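Local coordinates for protection of telomeres protein 1 (Schizosaccharomyces pombe, PDB 7CUI) that binds and protects the single-stranded 3' overhang of telomeres and regulates telomerase and telomere length, the present chain being its C-terminal part, at residues V22-A27 and F194-V199; L31-T36 and D88-T93; R54-D59 and T161-I166; G136-R141 and T153-D158. All blocks are in the same frame, centred on the assembly; numbering follows the deposited sequence.

How the contacts relate
Contact 3 is the buried one of the four: it joins two antiparallel strands of the curled OB-fold sheet and combines backbone bonds with aromatic and apolar packing. Contact 1 belongs to the same sheet, adding a short N-terminal strand to the last strand, so one of its faces is buried while the other carries Ile23 and Lys197. The two touch through Val22 and Phe164. Contact 2 lies nearer the surface, setting a helix start against a turn between strands; Ile34 reaches Val55 of contact 3. Contact 4, helix against helical turn, pairs a small apolar patch with an outer salt bridge, and meets contact 3 where Ala156 packs on Val58.

Contact 1 (V22-A27 and F194-V199); sequences VINEPA and FGTKIV
A short antiparallel ladder adds strand 22-24 to the last strand of the OB-fold sheet, with Ile23 and Lys197 as its hydrogen-bonded pair. Ile23 N gives to Lys197 O at 2.9 Å, and Lys197 N returns the bond to Ile23 O at 2.8 Å. Beyond the strand end, Glu25 N binds Gly195 O at 2.9 Å; Gly195 has positive phi (59°), which suits a residue without CB. On the buried face, Val22 CG1 meets Thr196 CG2 at 3.6 Å. The beta-branched threonine divides its duties: anti to the carbonyl carbon (chi1 -49°), Thr196 OG1 gives a 2.7 Å bond to Phe194 O from above the carbonyl plane, while the methyl serves the valine. An alanine at Thr196 would probably leave Phe194 O without this donor and open a gap beside Val22 CG1. Val22 also rests on Phe164 and Ile134, which fits an apolar residue here. On the other face Ile23 and Lys197 run side by side, and Ile23 CD1 reaches Val199 CG2 at 3.9 Å. Lys197 NZ stands 4.2 Å from Glu25 OE1, beyond a salt bridge, and has a weak, long ion pair with Glu105. Because the two glutamates also lie close together, the lysine probably eases their repulsion, while the backbone bonds fix the pairing of the strands.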
loop_
_atom_site.group_PDB
_atom_site.type_symbol
_atom_site.label_atom_id
_atom_site.label_comp_id
_atom_site.label_asym_id
_atom_site.label_seq_id
_atom_site.Cartn_x
_atom_site.Cartn_y
_atom_site.Cartn_z
ATOM N N VAL A 22 -2.510 10.165 -10.372
ATOM C CA VAL A 22 -2.732 8.738 -10.193
ATOM C C VAL A 22 -3.758 8.260 -11.215
ATOM O O VAL A 22 -4.892 8.729 -11.226
ATOM C CB VAL A 22 -3.141 8.393 -8.746
ATOM C CG1 VAL A 22 -3.522 6.929 -8.597
ATOM C CG2 VAL A 22 -2.062 8.766 -7.740
ATOM N N ILE A 23 -3.323 7.332 -12.075
ATOM C CA ILE A 23 -4.155 6.694 -13.085
ATOM C C ILE A 23 -4.443 5.259 -12.643
ATOM O O ILE A 23 -3.618 4.619 -11.996
ATOM C CB ILE A 23 -3.457 6.748 -14.460
ATOM C CG1 ILE A 23 -3.614 8.121 -15.116
ATOM C CG2 ILE A 23 -3.933 5.634 -15.377
ATOM C CD1 ILE A 23 -2.844 8.277 -16.413
ATOM N N ASN A 24 -5.625 4.757 -13.009
ATOM C CA ASN A 24 -6.017 3.387 -12.730
ATOM C C ASN A 24 -6.116 2.604 -14.039
ATOM O O ASN A 24 -6.267 3.190 -15.111
ATOM C CB ASN A 24 -7.318 3.340 -11.928
ATOM C CG ASN A 24 -7.171 3.941 -10.546
ATOM O OD1 ASN A 24 -6.816 3.244 -9.598
ATOM N ND2 ASN A 24 -7.440 5.232 -10.421
ATOM N N GLU A 25 -6.018 1.274 -13.933
ATOM C CA GLU A 25 -6.140 0.368 -15.065
ATOM C C GLU A 25 -7.613 0.262 -15.447
ATOM O O GLU A 25 -8.475 0.392 -14.581
ATOM C CB GLU A 25 -5.607 -1.013 -14.677
ATOM C CG GLU A 25 -4.635 -1.600 -15.685
ATOM C CD GLU A 25 -3.389 -0.768 -15.953
ATOM O OE1 GLU A 25 -2.928 -0.069 -15.025
ATOM O OE2 GLU A 25 -2.885 -0.816 -17.095
ATOM N N PRO A 26 -7.952 0.033 -16.739
ATOM C CA PRO A 26 -9.347 -0.172 -17.138
ATOM C C PRO A 26 -9.947 -1.382 -16.421
ATOM O O PRO A 26 -9.402 -2.484 -16.493
ATOM C CB PRO A 26 -9.267 -0.411 -18.656
ATOM C CG PRO A 26 -7.942 0.200 -19.070
ATOM C CD PRO A 26 -7.025 -0.008 -17.883
ATOM N N ALA A 27 -11.058 -1.150 -15.707
ATOM C CA ALA A 27 -11.723 -2.182 -14.924
ATOM C C ALA A 27 -13.201 -1.847 -14.728
ATOM O O ALA A 27 -13.589 -0.677 -14.730
ATOM C CB ALA A 27 -11.020 -2.361 -13.600
ATOM N N PHE A 194 -3.307 -2.824 -6.499
ATOM C CA PHE A 194 -2.934 -3.174 -7.861
ATOM C C PHE A 194 -3.634 -2.244 -8.852
ATOM O O PHE A 194 -4.549 -1.511 -8.482
ATOM C CB PHE A 194 -3.289 -4.634 -8.160
ATOM C CG PHE A 194 -4.764 -4.887 -8.348
ATOM C CD1 PHE A 194 -5.594 -5.094 -7.255
ATOM C CD2 PHE A 194 -5.322 -4.908 -9.619
ATOM C CE1 PHE A 194 -6.949 -5.324 -7.432
ATOM C CE2 PHE A 194 -6.678 -5.132 -9.795
ATOM C CZ PHE A 194 -7.489 -5.342 -8.701
ATOM N N GLY A 195 -3.194 -2.305 -10.116
ATOM C CA GLY A 195 -3.832 -1.610 -11.226
ATOM C C GLY A 195 -3.890 -0.099 -11.016
ATOM O O GLY A 195 -4.874 0.549 -11.367
ATOM N N THR A 196 -2.821 0.450 -10.437
ATOM C CA THR A 196 -2.785 1.843 -10.024
ATOM C C THR A 196 -1.374 2.374 -10.250
ATOM O O THR A 196 -0.422 1.804 -9.724
ATOM C CB THR A 196 -3.168 1.961 -8.541
ATOM O OG1 THR A 196 -4.365 1.216 -8.311
ATOM C CG2 THR A 196 -3.353 3.389 -8.072
ATOM N N LYS A 197 -1.244 3.453 -11.035
ATOM C CA LYS A 197 0.074 3.969 -11.375
ATOM C C LYS A 197 0.162 5.471 -11.101
ATOM O O LYS A 197 -0.797 6.203 -11.334
ATOM C CB LYS A 197 0.495 3.568 -12.795
ATOM C CG LYS A 197 -0.380 4.074 -13.930
ATOM C CD LYS A 197 0.277 3.969 -15.298
ATOM C CE LYS A 197 -0.065 2.703 -16.058
ATOM N NZ LYS A 197 0.852 1.596 -15.705
ATOM N N ILE A 198 1.321 5.908 -10.584
ATOM C CA ILE A 198 1.633 7.316 -10.385
ATOM C C ILE A 198 2.141 7.881 -11.708
ATOM O O ILE A 198 2.953 7.253 -12.381
ATOM C CB ILE A 198 2.651 7.522 -9.239
ATOM C CG1 ILE A 198 2.149 6.949 -7.910
ATOM C CG2 ILE A 198 3.029 8.991 -9.095
ATOM C CD1 ILE A 198 3.210 6.859 -6.833
ATOM N N VAL A 199 1.657 9.076 -12.063
ATOM C CA VAL A 199 1.905 9.651 -13.375
ATOM C C VAL A 199 2.235 11.144 -13.240
ATOM O O VAL A 199 2.282 11.621 -12.090
ATOM C CB VAL A 199 0.701 9.411 -14.306
ATOM C CG1 VAL A 199 0.652 10.416 -15.443
ATOM C CG2 VAL A 199 0.692 7.988 -14.840
#

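Contact 2 (L31-T36 and D88-T93); sequences LTTIST and DVSNVT
Ile34 supplies most of the apolar contact, sliding past Asp88 in the opposite direction so that its CD1 lies 3.4 Å from Asp88 CB. Its other branch, CG2, meets Val92 CG2 at 3.8 Å and also faces the carbonyl oxygens of Val92 and Thr93. A branched aliphatic residue suits this place, because Ile34 also packs on Leu53 and Val55 of strand 49-73. Val92 CG2 further covers the backbone N of Ser35, and the CB atoms of Ser35 and Ser90 lie against each other.

The segments belong to two junctions of the OB fold: residues 88-93 form the loop linking strands 77-87 and 93-99, while residues 31-36 lead into helix 34-38. The loop begins with a type I beta turn, Asp88 to Asn91, closed by Asn91 N giving to Asp88 O at 3.1 Å.

Among the polar contacts, Asp88 forms an Asx turn: Ser90 N binds the anti lone pair of its OD1 at 3.2 Å. Asp88 has CG anti to the backbone N (chi1 -173°). Its carboxylate stands at the other segment, Asp88 OD2 3.6 Å from Ile34 N. The negative charge may be eased by the nearby N-H groups at the start of this short helix. Thr33 is at the N-cap position, and its OG1 shares a 3.0 Å hydrogen bond with Thr36 OG1. Across the contact, Ser35 N gives a weak bond to Ser90 OG at 3.4 Å. Nearby, Thr93 OG1 is hydrogen-bonded to an aromatic side chain of another protein's chain.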
loop_
_atom_site.group_PDB
_atom_site.type_symbol
_atom_site.label_atom_id
_atom_site.label_comp_id
_atom_site.label_asym_id
_atom_site.label_seq_id
_atom_site.Cartn_x
_atom_site.Cartn_y
_atom_site.Cartn_z
ATOM N N LEU A 31 -17.344 1.596 -7.203
ATOM C CA LEU A 31 -16.840 2.245 -6.003
ATOM C C LEU A 31 -17.660 1.829 -4.782
ATOM O O LEU A 31 -18.876 2.023 -4.751
ATOM C CB LEU A 31 -16.898 3.761 -6.239
ATOM C CG LEU A 31 -16.443 4.658 -5.086
ATOM C CD1 LEU A 31 -14.987 4.392 -4.735
ATOM C CD2 LEU A 31 -16.640 6.128 -5.433
ATOM N N THR A 32 -16.974 1.248 -3.782
ATOM C CA THR A 32 -17.546 0.946 -2.473
ATOM C C THR A 32 -16.725 1.644 -1.387
ATOM O O THR A 32 -15.908 2.507 -1.699
ATOM C CB THR A 32 -17.692 -0.565 -2.232
ATOM O OG1 THR A 32 -16.391 -1.154 -2.226
ATOM C CG2 THR A 32 -18.596 -1.263 -3.228
ATOM N N THR A 33 -16.947 1.280 -0.114
ATOM C CA THR A 33 -16.261 1.931 0.996
ATOM C C THR A 33 -15.558 0.906 1.882
ATOM O O THR A 33 -15.867 -0.283 1.836
ATOM C CB THR A 33 -17.211 2.739 1.890
ATOM O OG1 THR A 33 -18.066 1.808 2.557
ATOM C CG2 THR A 33 -18.013 3.784 1.144
ATOM N N ILE A 34 -14.635 1.405 2.716
ATOM C CA ILE A 34 -13.873 0.589 3.648
ATOM C C ILE A 34 -14.803 0.073 4.745
ATOM O O ILE A 34 -14.582 -1.011 5.283
ATOM C CB ILE A 34 -12.661 1.367 4.207
ATOM C CG1 ILE A 34 -11.653 1.702 3.103
ATOM C CG2 ILE A 34 -11.999 0.612 5.351
ATOM C CD1 ILE A 34 -10.572 2.685 3.507
ATOM N N SER A 35 -15.850 0.852 5.057
ATOM C CA SER A 35 -16.837 0.443 6.042
ATOM C C SER A 35 -17.545 -0.822 5.567
ATOM O O SER A 35 -17.724 -1.752 6.348
ATOM C CB SER A 35 -17.809 1.551 6.341
ATOM O OG SER A 35 -18.478 1.311 7.571
ATOM N N THR A 36 -17.907 -0.850 4.276
ATOM C CA THR A 36 -18.609 -1.966 3.656
ATOM C C THR A 36 -17.727 -3.215 3.659
ATOM O O THR A 36 -18.214 -4.321 3.901
ATOM C CB THR A 36 -19.084 -1.604 2.240
ATOM O OG1 THR A 36 -19.938 -0.465 2.342
ATOM C CG2 THR A 36 -19.830 -2.722 1.546
ATOM N N ASP A 88 -11.043 6.357 3.786
ATOM C CA ASP A 88 -12.155 6.466 2.857
ATOM C C ASP A 88 -13.123 7.516 3.401
ATOM O O ASP A 88 -12.954 7.997 4.521
ATOM C CB ASP A 88 -12.824 5.092 2.756
ATOM C CG ASP A 88 -13.914 4.940 1.715
ATOM O OD1 ASP A 88 -14.993 5.523 1.920
ATOM O OD2 ASP A 88 -13.687 4.213 0.722
ATOM N N VAL A 89 -14.140 7.851 2.597
ATOM C CA VAL A 89 -15.223 8.753 2.964
ATOM C C VAL A 89 -15.823 8.368 4.319
ATOM O O VAL A 89 -16.319 9.229 5.042
ATOM C CB VAL A 89 -16.303 8.789 1.859
ATOM C CG1 VAL A 89 -17.448 9.723 2.205
ATOM C CG2 VAL A 89 -15.711 9.163 0.506
ATOM N N SER A 90 -15.766 7.075 4.664
ATOM C CA SER A 90 -16.487 6.549 5.813
ATOM C C SER A 90 -15.645 6.533 7.093
ATOM O O SER A 90 -16.018 5.865 8.053
ATOM C CB SER A 90 -17.063 5.185 5.509
ATOM O OG SER A 90 -16.046 4.270 5.120
ATOM N N ASN A 91 -14.518 7.260 7.101
ATOM C CA ASN A 91 -13.712 7.499 8.294
ATOM C C ASN A 91 -13.173 6.203 8.901
ATOM O O ASN A 91 -12.995 6.121 10.115
ATOM C CB ASN A 91 -14.451 8.331 9.349
ATOM C CG ASN A 91 -14.135 9.807 9.257
ATOM O OD1 ASN A 91 -14.076 10.368 8.164
ATOM N ND2 ASN A 91 -13.918 10.444 10.397
ATOM N N VAL A 92 -12.897 5.202 8.055
ATOM C CA VAL A 92 -12.294 3.960 8.521
ATOM C C VAL A 92 -11.084 3.630 7.653
ATOM O O VAL A 92 -11.091 3.890 6.450
ATOM C CB VAL A 92 -13.301 2.794 8.572
ATOM C CG1 VAL A 92 -14.050 2.763 9.894
ATOM C CG2 VAL A 92 -14.270 2.815 7.400
ATOM N N THR A 93 -10.058 3.040 8.281
ATOM C CA THR A 93 -8.781 2.819 7.621
ATOM C C THR A 93 -8.638 1.368 7.170
ATOM O O THR A 93 -9.317 0.478 7.675
ATOM C CB THR A 93 -7.600 3.274 8.493
ATOM O OG1 THR A 93 -7.536 2.485 9.680
ATOM C CG2 THR A 93 -7.658 4.739 8.859
#

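Contact 3 (R54-D59 and T161-I166)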
loop_
_atom_site.group_PDB
_atom_site.type_symbol
_atom_site.label_atom_id
_atom_site.label_comp_id
_atom_site.label_asym_id
_atom_site.label_seq_id
_atom_site.Cartn_x
_atom_site.Cartn_y
_atom_site.Cartn_z
ATOM N N ARG A 54 -12.095 5.189 -3.225
ATOM C CA ARG A 54 -11.595 6.546 -3.361
ATOM C C ARG A 54 -11.025 6.953 -2.008
ATOM O O ARG A 54 -11.755 7.004 -1.015
ATOM C CB ARG A 54 -12.699 7.502 -3.822
ATOM C CG ARG A 54 -12.172 8.842 -4.316
ATOM C CD ARG A 54 -13.226 9.729 -4.940
ATOM N NE ARG A 54 -13.999 9.033 -5.961
ATOM C CZ ARG A 54 -14.014 9.343 -7.252
ATOM N NH1 ARG A 54 -13.296 10.358 -7.702
ATOM N NH2 ARG A 54 -14.755 8.640 -8.088
ATOM N N VAL A 55 -9.720 7.251 -1.986
ATOM C CA VAL A 55 -8.962 7.071 -0.760
ATOM C C VAL A 55 -7.896 8.158 -0.596
ATOM O O VAL A 55 -7.558 8.875 -1.538
ATOM C CB VAL A 55 -8.394 5.637 -0.716
ATOM C CG1 VAL A 55 -6.909 5.548 -1.044
ATOM C CG2 VAL A 55 -8.736 4.930 0.582
ATOM N N GLN A 56 -7.385 8.257 0.637
ATOM C CA GLN A 56 -6.357 9.192 1.061
ATOM C C GLN A 56 -5.348 8.396 1.882
ATOM O O GLN A 56 -5.742 7.533 2.663
ATOM C CB GLN A 56 -7.007 10.194 2.011
ATOM C CG GLN A 56 -6.664 11.647 1.748
ATOM C CD GLN A 56 -7.345 12.564 2.737
ATOM O OE1 GLN A 56 -8.145 12.137 3.573
ATOM N NE2 GLN A 56 -7.021 13.844 2.650
ATOM N N VAL A 57 -4.047 8.674 1.713
ATOM C CA VAL A 57 -3.047 7.982 2.513
ATOM C C VAL A 57 -2.898 8.704 3.847
ATOM O O VAL A 57 -2.749 9.926 3.887
ATOM C CB VAL A 57 -1.683 7.841 1.812
ATOM C CG1 VAL A 57 -0.701 7.064 2.681
ATOM C CG2 VAL A 57 -1.799 7.193 0.442
ATOM N N VAL A 58 -2.889 7.916 4.926
ATOM C CA VAL A 58 -2.968 8.446 6.275
ATOM C C VAL A 58 -1.758 7.993 7.095
ATOM O O VAL A 58 -1.421 8.617 8.100
ATOM C CB VAL A 58 -4.328 8.070 6.896
ATOM C CG1 VAL A 58 -4.256 7.744 8.394
ATOM C CG2 VAL A 58 -5.370 9.147 6.606
ATOM N N ASP A 59 -1.097 6.918 6.643
ATOM C CA ASP A 59 0.078 6.361 7.300
ATOM C C ASP A 59 0.731 5.364 6.341
ATOM O O ASP A 59 0.135 5.016 5.321
ATOM C CB ASP A 59 -0.291 5.721 8.645
ATOM C CG ASP A 59 0.871 5.573 9.614
ATOM O OD1 ASP A 59 2.020 5.746 9.185
ATOM O OD2 ASP A 59 0.615 5.292 10.798
ATOM N N THR A 161 -3.452 15.163 2.435
ATOM C CA THR A 161 -2.884 14.243 1.469
ATOM C C THR A 161 -3.874 14.076 0.315
ATOM O O THR A 161 -5.084 14.138 0.530
ATOM C CB THR A 161 -2.493 12.941 2.174
ATOM O OG1 THR A 161 -3.677 12.396 2.762
ATOM C CG2 THR A 161 -1.449 13.158 3.251
ATOM N N PRO A 162 -3.408 13.899 -0.947
ATOM C CA PRO A 162 -4.312 13.836 -2.096
ATOM C C PRO A 162 -5.247 12.630 -2.112
ATOM O O PRO A 162 -5.005 11.641 -1.424
ATOM C CB PRO A 162 -3.382 13.822 -3.319
ATOM C CG PRO A 162 -2.034 13.384 -2.790
ATOM C CD PRO A 162 -1.989 13.808 -1.339
ATOM N N TRP A 163 -6.321 12.752 -2.907
ATOM C CA TRP A 163 -7.330 11.726 -3.119
ATOM C C TRP A 163 -7.067 11.012 -4.439
ATOM O O TRP A 163 -6.718 11.656 -5.429
ATOM C CB TRP A 163 -8.727 12.355 -3.152
ATOM C CG TRP A 163 -9.229 12.787 -1.814
ATOM C CD1 TRP A 163 -9.099 14.022 -1.254
ATOM C CD2 TRP A 163 -9.937 11.978 -0.857
ATOM N NE1 TRP A 163 -9.685 14.044 -0.018
ATOM C CE2 TRP A 163 -10.208 12.808 0.253
ATOM C CE3 TRP A 163 -10.377 10.647 -0.828
ATOM C CZ2 TRP A 163 -10.894 12.340 1.376
ATOM C CZ3 TRP A 163 -11.052 10.187 0.283
ATOM C CH2 TRP A 163 -11.308 11.025 1.371
ATOM N N PHE A 164 -7.279 9.689 -4.445
ATOM C CA PHE A 164 -7.107 8.884 -5.645
ATOM C C PHE A 164 -7.929 7.604 -5.525
ATOM O O PHE A 164 -8.271 7.181 -4.420
ATOM C CB PHE A 164 -5.624 8.602 -5.920
ATOM C CG PHE A 164 -4.898 7.862 -4.823
ATOM C CD1 PHE A 164 -4.313 8.549 -3.765
ATOM C CD2 PHE A 164 -4.808 6.476 -4.835
ATOM C CE1 PHE A 164 -3.659 7.872 -2.746
ATOM C CE2 PHE A 164 -4.144 5.798 -3.820
ATOM C CZ PHE A 164 -3.567 6.496 -2.779
ATOM N N ASP A 165 -8.255 7.015 -6.683
ATOM C CA ASP A 165 -8.926 5.727 -6.721
ATOM C C ASP A 165 -7.871 4.632 -6.616
ATOM O O ASP A 165 -6.778 4.770 -7.162
ATOM C CB ASP A 165 -9.809 5.583 -7.962
ATOM C CG ASP A 165 -11.070 6.433 -7.919
ATOM O OD1 ASP A 165 -11.553 6.708 -6.805
ATOM O OD2 ASP A 165 -11.558 6.812 -9.003
ATOM N N ILE A 166 -8.206 3.556 -5.895
ATOM C CA ILE A 166 -7.295 2.448 -5.646
ATOM C C ILE A 166 -8.065 1.141 -5.828
ATOM O O ILE A 166 -9.217 1.045 -5.411
ATOM C CB ILE A 166 -6.686 2.569 -4.228
ATOM C CG1 ILE A 166 -5.584 1.543 -3.956
ATOM C CG2 ILE A 166 -7.766 2.500 -3.160
ATOM C CD1 ILE A 166 -4.425 1.625 -4.912
#
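Trp163 turns CG anti to its carbonyl carbon (chi1 -74°), and Gln56 has CD fully extended beyond CG (chi2 180°). The segments run antiparallel in the OB-fold sheet, on strands 49-73 and 163-171. The Gln56 amide lies stacked on the Trp163 indole, their planes 17° apart, and Gln56 CG makes a CH-pi contact 4.2 Å from the centroid of the five-membered ring. Gln56 NE2 then gives a bond in its own amide plane to a lone pair of Thr161 O at 2.9 Å. The ring edge also meets the Arg54 carbonyl. An alanine at Trp163 would probably strip the flat support from Gln56 and leave its amide freer to turn. Just before the strand, Thr161 OG1 gives a bond to Val57 O at 2.9 Å. On the other side of Gln56 and Trp163, Val55 and Phe164 form the hydrogen-bonded pair: Val55 N to Phe164 O at 2.8 Å and Phe164 N to Val55 O at 3.0 Å. On the face that carries Val55 and Phe164, small branched valines suit the space around the phenyl ring: Val55 CG1 lies over one side of it, and Val57 CG2 comes to the ring edge, 3.7 Å from Phe164 CZ. Arg54 and Asp165 pair by charge alone: Asp165 OD1 sits over a face of the guanidinium, 3.5 Å from Arg54 NE, and no N-H points at it.

Contact 4 (G136-R141 and T153-D158); sequences GNLEER and TLAAED. With SO4 (sulfate ion), chain E.
Two helical pieces of the segment that joins strands 93-99 and 163-171 of the OB fold meet here: the first turns of helix 138-148, with Leu138 and Arg141, and the weakly bonded helix 155-158, with Ala155 and Asp158. The inner part is apolar. Ala155 CB is touched by Leu138 CD2 at 3.8 Å and by Arg141 CB at 3.7 Å, and so small a side chain lets the backbones come near, with Arg141 and Ala155 CA atoms 5.2 Å apart. Farther out, Arg141 and Asp158 cross at about a right angle and form a salt bridge. The arginine chain bends at chi2 and chi3, the latter placing NE. Arg141 NE gives an almost straight bond (170°) to Asp158 OD2 at 3.0 Å, with the oxygen in the guanidinium plane; NH1 adds a weak one at 3.5 Å. The same oxygen accepts from His145 NE2, so three N-H groups meet it. Arg141 NH1 also gives a bond to O2 of a sulfate ion at 3.2 Å, a group probably brought in from the crystallisation liquor. The arginine thus meets two anionic groups, and its charge probably helps to offset that of Asp158; the sulfate merely marks a site that can attract an anion.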
loop_
_atom_site.group_PDB
_atom_site.type_symbol
_atom_site.label_atom_id
_atom_site.label_comp_id
_atom_site.label_asym_id
_atom_site.label_seq_id
_atom_site.Cartn_x
_atom_site.Cartn_y
_atom_site.Cartn_z
ATOM N N GLY A 136 1.720 13.551 -0.465
ATOM C CA GLY A 136 2.123 14.918 -0.157
ATOM C C GLY A 136 3.197 14.984 0.927
ATOM O O GLY A 136 4.231 14.304 0.833
ATOM N N ASN A 137 2.925 15.788 1.967
ATOM C CA ASN A 137 3.907 16.060 3.010
ATOM C C ASN A 137 3.828 15.055 4.160
ATOM O O ASN A 137 4.404 15.301 5.218
ATOM C CB ASN A 137 3.809 17.484 3.559
ATOM C CG ASN A 137 4.002 18.539 2.494
ATOM O OD1 ASN A 137 3.030 19.044 1.935
ATOM N ND2 ASN A 137 5.244 18.860 2.187
ATOM N N LEU A 138 3.159 13.912 3.941
ATOM C CA LEU A 138 2.964 12.910 4.981
ATOM C C LEU A 138 4.304 12.379 5.506
ATOM O O LEU A 138 4.502 12.301 6.720
ATOM C CB LEU A 138 2.108 11.774 4.411
ATOM C CG LEU A 138 1.118 11.083 5.354
ATOM C CD1 LEU A 138 1.279 9.573 5.255
ATOM C CD2 LEU A 138 1.223 11.559 6.797
ATOM N N GLU A 139 5.213 12.005 4.594
ATOM C CA GLU A 139 6.467 11.369 4.972
ATOM C C GLU A 139 7.308 12.347 5.789
ATOM O O GLU A 139 7.894 11.968 6.808
ATOM C CB GLU A 139 7.205 10.870 3.727
ATOM C CG GLU A 139 8.478 10.092 4.023
ATOM C CD GLU A 139 9.763 10.886 4.200
ATOM O OE1 GLU A 139 9.813 12.063 3.761
ATOM O OE2 GLU A 139 10.726 10.322 4.783
ATOM N N GLU A 140 7.335 13.607 5.329
ATOM C CA GLU A 140 8.096 14.677 5.954
ATOM C C GLU A 140 7.648 14.843 7.400
ATOM O O GLU A 140 8.472 14.999 8.301
ATOM C CB GLU A 140 7.845 15.999 5.232
ATOM C CG GLU A 140 8.704 16.188 4.002
ATOM C CD GLU A 140 8.366 17.386 3.127
ATOM O OE1 GLU A 140 7.574 18.264 3.570
ATOM O OE2 GLU A 140 8.896 17.450 1.994
ATOM N N ARG A 141 6.326 14.808 7.593
ATOM C CA ARG A 141 5.713 15.053 8.886
ATOM C C ARG A 141 5.916 13.836 9.782
ATOM O O ARG A 141 6.152 13.976 10.980
ATOM C CB ARG A 141 4.225 15.381 8.722
ATOM C CG ARG A 141 3.917 16.850 8.415
ATOM C CD ARG A 141 4.782 17.952 8.995
ATOM N NE ARG A 141 4.507 18.317 10.389
ATOM C CZ ARG A 141 5.201 19.207 11.123
ATOM N NH1 ARG A 141 4.778 19.530 12.369
ATOM N NH2 ARG A 141 6.274 19.788 10.609
ATOM N N THR A 153 1.433 8.921 14.013
ATOM C CA THR A 153 0.024 8.999 13.643
ATOM C C THR A 153 -0.480 10.440 13.723
ATOM O O THR A 153 -1.541 10.773 13.198
ATOM C CB THR A 153 -0.841 8.026 14.457
ATOM O OG1 THR A 153 -0.469 8.152 15.827
ATOM C CG2 THR A 153 -0.674 6.587 14.021
ATOM N N LEU A 154 0.309 11.295 14.380
ATOM C CA LEU A 154 0.009 12.711 14.496
ATOM C C LEU A 154 0.120 13.378 13.123
ATOM O O LEU A 154 -0.536 14.385 12.862
ATOM C CB LEU A 154 0.989 13.323 15.505
ATOM C CG LEU A 154 0.369 14.059 16.693
ATOM C CD1 LEU A 154 -0.537 13.137 17.505
ATOM C CD2 LEU A 154 1.460 14.642 17.583
ATOM N N ALA A 155 0.933 12.793 12.237
ATOM C CA ALA A 155 1.255 13.388 10.950
ATOM C C ALA A 155 0.010 13.559 10.081
ATOM O O ALA A 155 -0.129 14.576 9.405
ATOM C CB ALA A 155 2.293 12.556 10.251
ATOM N N ALA A 156 -0.884 12.561 10.100
ATOM C CA ALA A 156 -2.053 12.529 9.228
ATOM C C ALA A 156 -2.902 13.793 9.367
ATOM O O ALA A 156 -3.493 14.248 8.391
ATOM C CB ALA A 156 -2.885 11.297 9.498
ATOM N N GLU A 157 -2.971 14.354 10.579
ATOM C CA GLU A 157 -3.871 15.467 10.827
ATOM C C GLU A 157 -3.154 16.803 10.629
ATOM O O GLU A 157 -3.791 17.854 10.606
ATOM C CB GLU A 157 -4.570 15.302 12.175
ATOM C CG GLU A 157 -3.664 15.534 13.368
ATOM C CD GLU A 157 -4.178 14.931 14.665
ATOM O OE1 GLU A 157 -4.994 13.981 14.597
ATOM O OE2 GLU A 157 -3.761 15.409 15.743
ATOM N N ASP A 158 -1.830 16.750 10.460
ATOM C CA ASP A 158 -1.033 17.934 10.187
ATOM C C ASP A 158 -1.253 18.414 8.755
ATOM O O ASP A 158 -1.170 19.615 8.496
ATOM C CB ASP A 158 0.466 17.656 10.334
ATOM C CG ASP A 158 0.982 17.525 11.758
ATOM O OD1 ASP A 158 0.186 17.701 12.702
ATOM O OD2 ASP A 158 2.195 17.249 11.908
HETATM S S SO4 E . 4.662 21.952 14.569
HETATM O O1 SO4 E . 4.716 20.872 15.517
HETATM O O2 SO4 E . 5.935 22.067 13.907
HETATM O O3 SO4 E . 3.632 21.690 13.596
HETATM O O4 SO4 E . 4.364 23.179 15.256
#